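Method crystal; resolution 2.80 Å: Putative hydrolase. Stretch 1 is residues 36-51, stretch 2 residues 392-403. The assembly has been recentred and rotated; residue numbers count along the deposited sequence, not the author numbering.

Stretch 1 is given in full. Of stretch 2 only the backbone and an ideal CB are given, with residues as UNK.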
# COMPACT_ATOMS: atom_id res chain seq x y z
N LYS A 36 3.03 15.39 -22.08
CA LYS A 36 4.32 14.66 -22.14
C LYS A 36 4.33 13.42 -21.20
O LYS A 36 5.27 12.61 -21.24
CB LYS A 36 5.51 15.58 -21.77
CG LYS A 36 5.75 16.78 -22.66
CD LYS A 36 7.11 17.44 -22.32
CE LYS A 36 7.52 18.55 -23.26
NZ LYS A 36 7.76 19.83 -22.54
N VAL A 37 3.31 13.28 -20.31
CA VAL A 37 3.23 12.18 -19.36
C VAL A 37 2.39 11.06 -19.99
O VAL A 37 1.23 11.28 -20.30
CB VAL A 37 2.67 12.68 -18.01
CG1 VAL A 37 2.37 11.52 -17.06
CG2 VAL A 37 3.64 13.67 -17.36
N PHE A 38 2.99 9.86 -20.17
CA PHE A 38 2.30 8.70 -20.75
C PHE A 38 1.84 7.79 -19.64
O PHE A 38 2.66 7.28 -18.90
CB PHE A 38 3.21 7.97 -21.73
CG PHE A 38 3.69 8.90 -22.82
CD1 PHE A 38 2.86 9.24 -23.88
CD2 PHE A 38 4.91 9.55 -22.71
CE1 PHE A 38 3.28 10.15 -24.86
CE2 PHE A 38 5.33 10.46 -23.69
CZ PHE A 38 4.51 10.76 -24.75
N VAL A 39 0.51 7.62 -19.51
CA VAL A 39 -0.13 6.78 -18.49
C VAL A 39 -0.67 5.54 -19.17
O VAL A 39 -1.28 5.64 -20.24
CB VAL A 39 -1.25 7.54 -17.76
CG1 VAL A 39 -1.87 6.68 -16.67
CG2 VAL A 39 -0.75 8.85 -17.17
N TYR A 40 -0.49 4.38 -18.53
CA TYR A 40 -0.94 3.10 -19.07
C TYR A 40 -1.65 2.28 -18.04
O TYR A 40 -1.29 2.35 -16.87
CB TYR A 40 0.27 2.26 -19.51
CG TYR A 40 1.09 2.84 -20.63
CD1 TYR A 40 2.08 3.77 -20.38
CD2 TYR A 40 0.94 2.37 -21.93
CE1 TYR A 40 2.85 4.31 -21.42
CE2 TYR A 40 1.72 2.88 -22.97
CZ TYR A 40 2.67 3.84 -22.71
OH TYR A 40 3.43 4.36 -23.73
N LYS A 41 -2.57 1.43 -18.49
CA LYS A 41 -3.20 0.43 -17.65
C LYS A 41 -2.30 -0.81 -17.74
O LYS A 41 -2.08 -1.27 -18.85
CB LYS A 41 -4.61 0.08 -18.15
CG LYS A 41 -5.65 1.16 -18.06
CD LYS A 41 -6.94 0.72 -18.78
CE LYS A 41 -8.16 1.51 -18.35
NZ LYS A 41 -9.02 1.92 -19.50
N ASP A 42 -1.77 -1.34 -16.63
CA ASP A 42 -0.96 -2.57 -16.71
C ASP A 42 -1.94 -3.77 -16.73
O ASP A 42 -2.44 -4.17 -15.67
CB ASP A 42 0.07 -2.66 -15.55
CG ASP A 42 1.10 -3.76 -15.71
OD1 ASP A 42 0.77 -4.80 -16.31
OD2 ASP A 42 2.24 -3.58 -15.22
N LEU A 43 -2.24 -4.31 -17.93
CA LEU A 43 -3.20 -5.41 -18.06
C LEU A 43 -2.59 -6.73 -17.61
O LEU A 43 -3.34 -7.62 -17.20
CB LEU A 43 -3.74 -5.54 -19.48
CG LEU A 43 -4.31 -4.26 -20.13
CD1 LEU A 43 -4.91 -4.58 -21.47
CD2 LEU A 43 -5.34 -3.57 -19.25
N LYS A 44 -1.23 -6.85 -17.64
CA LYS A 44 -0.52 -8.06 -17.17
C LYS A 44 -0.73 -8.24 -15.68
O LYS A 44 -1.03 -9.34 -15.23
CB LYS A 44 0.99 -7.94 -17.47
CG LYS A 44 1.81 -9.21 -17.33
CD LYS A 44 3.29 -8.92 -17.59
CE LYS A 44 3.91 -9.82 -18.62
NZ LYS A 44 4.29 -11.16 -18.08
N TYR A 45 -0.58 -7.13 -14.90
CA TYR A 45 -0.75 -7.16 -13.45
C TYR A 45 -2.21 -7.23 -13.10
O TYR A 45 -2.57 -8.02 -12.25
CB TYR A 45 -0.03 -6.01 -12.75
CG TYR A 45 1.40 -6.39 -12.44
CD1 TYR A 45 2.33 -6.56 -13.46
CD2 TYR A 45 1.77 -6.77 -11.15
CE1 TYR A 45 3.61 -7.03 -13.20
CE2 TYR A 45 3.04 -7.26 -10.88
CZ TYR A 45 3.96 -7.42 -11.91
OH TYR A 45 5.21 -7.94 -11.63
N ASN A 46 -3.08 -6.50 -13.80
CA ASN A 46 -4.52 -6.62 -13.57
C ASN A 46 -4.96 -8.09 -13.72
O ASN A 46 -5.79 -8.55 -12.95
CB ASN A 46 -5.33 -5.71 -14.52
CG ASN A 46 -5.20 -4.25 -14.20
OD1 ASN A 46 -4.46 -3.84 -13.31
ND2 ASN A 46 -5.91 -3.40 -14.93
N ALA A 47 -4.35 -8.84 -14.68
CA ALA A 47 -4.65 -10.26 -14.91
C ALA A 47 -4.08 -11.11 -13.80
O ALA A 47 -4.76 -12.04 -13.35
CB ALA A 47 -4.10 -10.72 -16.24
N LEU A 48 -2.86 -10.80 -13.32
CA LEU A 48 -2.26 -11.55 -12.22
C LEU A 48 -3.15 -11.55 -10.98
O LEU A 48 -3.28 -12.59 -10.34
CB LEU A 48 -0.87 -11.00 -11.83
CG LEU A 48 0.29 -11.45 -12.68
CD1 LEU A 48 1.54 -10.64 -12.33
CD2 LEU A 48 0.56 -12.96 -12.52
N PHE A 49 -3.80 -10.41 -10.67
CA PHE A 49 -4.68 -10.29 -9.52
C PHE A 49 -6.18 -10.47 -9.90
O PHE A 49 -7.06 -10.01 -9.17
CB PHE A 49 -4.42 -8.96 -8.81
CG PHE A 49 -3.02 -8.95 -8.21
CD1 PHE A 49 -1.91 -8.65 -9.00
CD2 PHE A 49 -2.82 -9.26 -6.88
CE1 PHE A 49 -0.63 -8.65 -8.45
CE2 PHE A 49 -1.53 -9.28 -6.34
CZ PHE A 49 -0.44 -8.96 -7.13
N THR A 50 -6.46 -11.20 -11.02
CA THR A 50 -7.79 -11.65 -11.43
C THR A 50 -7.70 -13.13 -11.21
O THR A 50 -7.31 -13.85 -12.14
CB THR A 50 -8.14 -11.26 -12.86
OG1 THR A 50 -7.92 -9.88 -13.03
CG2 THR A 50 -9.56 -11.54 -13.20
N ARG A 51 -7.91 -13.59 -9.96
CA ARG A 51 -7.74 -14.99 -9.57
C ARG A 51 -9.07 -15.64 -9.21
O ARG A 51 -10.04 -14.94 -8.92
CB ARG A 51 -6.78 -15.08 -8.38
CG ARG A 51 -5.50 -14.26 -8.58
CD ARG A 51 -4.40 -14.48 -7.55
NE ARG A 51 -3.86 -15.84 -7.61
CZ ARG A 51 -4.28 -16.88 -6.90
NH1 ARG A 51 -5.27 -16.74 -6.02
NH2 ARG A 51 -3.73 -18.07 -7.07
N UNK A 392 -16.74 -10.02 -8.23
CA UNK A 392 -15.37 -10.25 -7.79
C UNK A 392 -14.45 -9.02 -7.97
O UNK A 392 -13.51 -8.84 -7.19
CB UNK A 392 -14.79 -11.44 -8.56
N UNK A 393 -14.72 -8.17 -9.00
CA UNK A 393 -13.81 -7.11 -9.43
C UNK A 393 -14.05 -5.66 -8.90
O UNK A 393 -13.44 -4.72 -9.42
CB UNK A 393 -13.86 -7.07 -10.96
N UNK A 394 -14.79 -5.50 -7.81
CA UNK A 394 -14.89 -4.18 -7.18
C UNK A 394 -13.72 -4.03 -6.25
O UNK A 394 -13.01 -3.02 -6.25
CB UNK A 394 -16.21 -4.00 -6.43
N UNK A 395 -13.51 -5.07 -5.43
CA UNK A 395 -12.54 -5.11 -4.38
C UNK A 395 -11.24 -5.83 -4.74
O UNK A 395 -10.93 -6.90 -4.20
CB UNK A 395 -13.17 -5.77 -3.15
N UNK A 396 -10.43 -5.21 -5.58
CA UNK A 396 -9.12 -5.73 -5.95
C UNK A 396 -8.30 -4.60 -6.54
O UNK A 396 -8.88 -3.59 -6.99
CB UNK A 396 -9.24 -6.89 -6.94
N UNK A 397 -6.95 -4.73 -6.53
CA UNK A 397 -6.14 -3.64 -7.06
C UNK A 397 -6.15 -3.59 -8.57
O UNK A 397 -6.34 -4.59 -9.24
CB UNK A 397 -4.70 -3.77 -6.56
N UNK A 398 -5.98 -2.39 -9.09
CA UNK A 398 -5.86 -2.13 -10.52
C UNK A 398 -4.53 -1.42 -10.66
O UNK A 398 -4.22 -0.57 -9.83
CB UNK A 398 -7.02 -1.31 -11.08
N UNK A 399 -3.69 -1.84 -11.63
CA UNK A 399 -2.34 -1.32 -11.79
C UNK A 399 -2.19 -0.35 -12.97
O UNK A 399 -2.86 -0.49 -14.00
CB UNK A 399 -1.37 -2.49 -11.96
N UNK A 400 -1.30 0.65 -12.79
CA UNK A 400 -0.98 1.67 -13.79
C UNK A 400 0.52 1.89 -13.85
O UNK A 400 1.20 1.70 -12.86
CB UNK A 400 -1.70 2.98 -13.48
N UNK A 401 1.03 2.32 -15.00
CA UNK A 401 2.44 2.69 -15.18
C UNK A 401 2.47 4.09 -15.78
O UNK A 401 1.70 4.36 -16.71
CB UNK A 401 3.18 1.69 -16.07
N UNK A 402 3.28 4.99 -15.21
CA UNK A 402 3.42 6.37 -15.68
C UNK A 402 4.83 6.51 -16.21
O UNK A 402 5.78 6.38 -15.44
CB UNK A 402 3.13 7.39 -14.57
N UNK A 403 4.97 6.76 -17.52
CA UNK A 403 6.28 6.98 -18.14
C UNK A 403 6.48 8.46 -18.38
O UNK A 403 5.53 9.17 -18.75
CB UNK A 403 6.41 6.20 -19.45

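Positions 392 to 395 offer little evidence: no ideal CB there has an atom of stretch 1 within 5.5 Å. At 392, CB points toward stretch 1 but reaches nothing, so many side chains would fit; it is Ala392. At 393, CB points sideways with open space around it, so a small, polar or charged side chain would suit; it is Asp393, which engages the contact indirectly, through position 396. Positions 394 and 395 are out of reach and leave the choice open; they are Phe394 and Tyr395.

At 396, phi/psi of -162/158 is extended and CB points toward stretch 1, 4.4 Å from Phe49 O. Carbonyl oxygens at the end of the helix 43-48 favour a long donor: Arg, Lys or perhaps Gln. The residue is Arg396. Its NH2 donates to Asn46 O (2.9 Å), although NH2 is modelled too close to Thr50 and its place is less sure. Phe49 O lies over one face of the guanidinium, and Arg396 NE forms a salt bridge with Asp393 OD1 (3.1 Å).

Position 397 has phi -75°, compatible with proline but not diagnostic, and its CB points sideways. It is Pro397, whose CG lies 4.3 Å from Phe49 CD2.

At 398, CB is sideways and 4.2 Å from Asn46 OD1; polar or aromatic residues would suit. Tyr398 brings its ring edge to Asn46, CD1 to ND2 3.7 Å.

At 399 the evidence is strongest. CB points toward stretch 1, 3.8 Å from Tyr45 CB and 3.9 Å from Asp42 CB, and the rings of Tyr45 and Phe49 invite a large apolar group such as Phe, Leu or Met. Phe399 takes the Tyr45 edge on its face (centroids 5.6 Å apart, planes at 61°), and its CE1 is 3.5 Å from Phe49 CD1. The backbone is fixed as well: Phe399 N donates to Asn46 OD1 (2.7 Å), and Asp42 N to Phe399 O (3.0 Å).

From 400 to 403 the strand pairs antiparallel with 38-41, so side chains alternate between faces. Position 400, paired with Lys41, shares its face with Val39; beta-branched or aromatic residues would suit. Tyr400 places CE2 4.3 Å from Lys41 CG.

Position 401 pairs with Tyr40, and its CB is 5.4 Å from Asp42 CB. The carboxylate calls for a basic side chain able to reach it, Arg or Lys. Arg401 does so: NE to Asp42 OD2 is 2.7 Å, a salt bridge, with a weak second bond from NH2 (3.1 Å).

At 402, Val37 CG1 and Val39 CG2 are each 4.9 Å from CB, favouring Val or Ile. Val402 CG1 packs 3.3 Å from Val37 CG1.

At 403, CB is 4.5 Å from Tyr40 CE1, suiting an aromatic or aliphatic group. Phe403 sets CD1 3.5 Å from Tyr40 CE1, while its N donates to Phe38 O (2.7 Å).

Stretch 2, residues 392-403: ADFYRPYFYRVF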
# COMPACT_ATOMS: atom_id res chain seq x y z
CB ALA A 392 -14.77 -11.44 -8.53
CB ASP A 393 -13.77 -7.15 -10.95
CG ASP A 393 -13.14 -8.42 -11.48
OD1 ASP A 393 -12.05 -8.80 -10.97
OD2 ASP A 393 -13.77 -9.08 -12.32
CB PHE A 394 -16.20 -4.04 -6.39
CG PHE A 394 -17.42 -3.79 -7.23
CD1 PHE A 394 -17.55 -2.61 -7.96
CD2 PHE A 394 -18.47 -4.69 -7.24
CE1 PHE A 394 -18.72 -2.34 -8.66
CE2 PHE A 394 -19.62 -4.44 -7.99
CZ PHE A 394 -19.73 -3.26 -8.70
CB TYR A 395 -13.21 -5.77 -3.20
CG TYR A 395 -12.53 -5.48 -1.90
CD1 TYR A 395 -12.51 -4.20 -1.37
CD2 TYR A 395 -11.93 -6.50 -1.17
CE1 TYR A 395 -11.88 -3.92 -0.18
CE2 TYR A 395 -11.32 -6.24 0.05
CZ TYR A 395 -11.31 -4.95 0.55
OH TYR A 395 -10.76 -4.67 1.76
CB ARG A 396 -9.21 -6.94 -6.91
CG ARG A 396 -10.30 -6.89 -7.94
CD ARG A 396 -9.93 -6.04 -9.12
NE ARG A 396 -9.66 -6.88 -10.28
CZ ARG A 396 -8.46 -7.15 -10.81
NH1 ARG A 396 -7.36 -6.60 -10.30
NH2 ARG A 396 -8.36 -7.94 -11.86
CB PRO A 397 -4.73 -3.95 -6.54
CG PRO A 397 -4.72 -5.40 -6.31
CD PRO A 397 -6.11 -5.84 -6.03
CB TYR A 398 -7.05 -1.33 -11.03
CG TYR A 398 -8.28 -2.19 -11.18
CD1 TYR A 398 -8.37 -3.13 -12.21
CD2 TYR A 398 -9.34 -2.10 -10.29
CE1 TYR A 398 -9.51 -3.91 -12.38
CE2 TYR A 398 -10.49 -2.89 -10.44
CZ TYR A 398 -10.57 -3.78 -11.50
OH TYR A 398 -11.68 -4.57 -11.67
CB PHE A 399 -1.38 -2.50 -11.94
CG PHE A 399 -1.37 -3.37 -10.72
CD1 PHE A 399 -2.34 -4.35 -10.52
CD2 PHE A 399 -0.44 -3.17 -9.71
CE1 PHE A 399 -2.33 -5.16 -9.40
CE2 PHE A 399 -0.44 -3.97 -8.56
CZ PHE A 399 -1.39 -4.96 -8.42
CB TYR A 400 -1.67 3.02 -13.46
CG TYR A 400 -3.16 2.91 -13.30
CD1 TYR A 400 -3.72 2.47 -12.11
CD2 TYR A 400 -4.01 3.20 -14.36
CE1 TYR A 400 -5.09 2.32 -11.97
CE2 TYR A 400 -5.39 3.03 -14.24
CZ TYR A 400 -5.93 2.59 -13.04
OH TYR A 400 -7.28 2.39 -12.94
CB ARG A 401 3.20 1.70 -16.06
CG ARG A 401 3.11 0.27 -15.57
CD ARG A 401 4.43 -0.47 -15.63
NE ARG A 401 4.30 -1.80 -15.01
CZ ARG A 401 5.30 -2.55 -14.54
NH1 ARG A 401 6.56 -2.12 -14.61
NH2 ARG A 401 5.05 -3.73 -14.00
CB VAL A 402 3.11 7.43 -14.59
CG1 VAL A 402 3.06 8.83 -15.19
CG2 VAL A 402 1.81 7.11 -13.86
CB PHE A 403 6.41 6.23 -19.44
CG PHE A 403 6.46 4.74 -19.27
CD1 PHE A 403 5.30 4.01 -19.00
CD2 PHE A 403 7.64 4.04 -19.47
CE1 PHE A 403 5.34 2.63 -18.88
CE2 PHE A 403 7.68 2.65 -19.35
CZ PHE A 403 6.54 1.96 -19.05
O HOH W 1 -5.46 -0.52 -14.80
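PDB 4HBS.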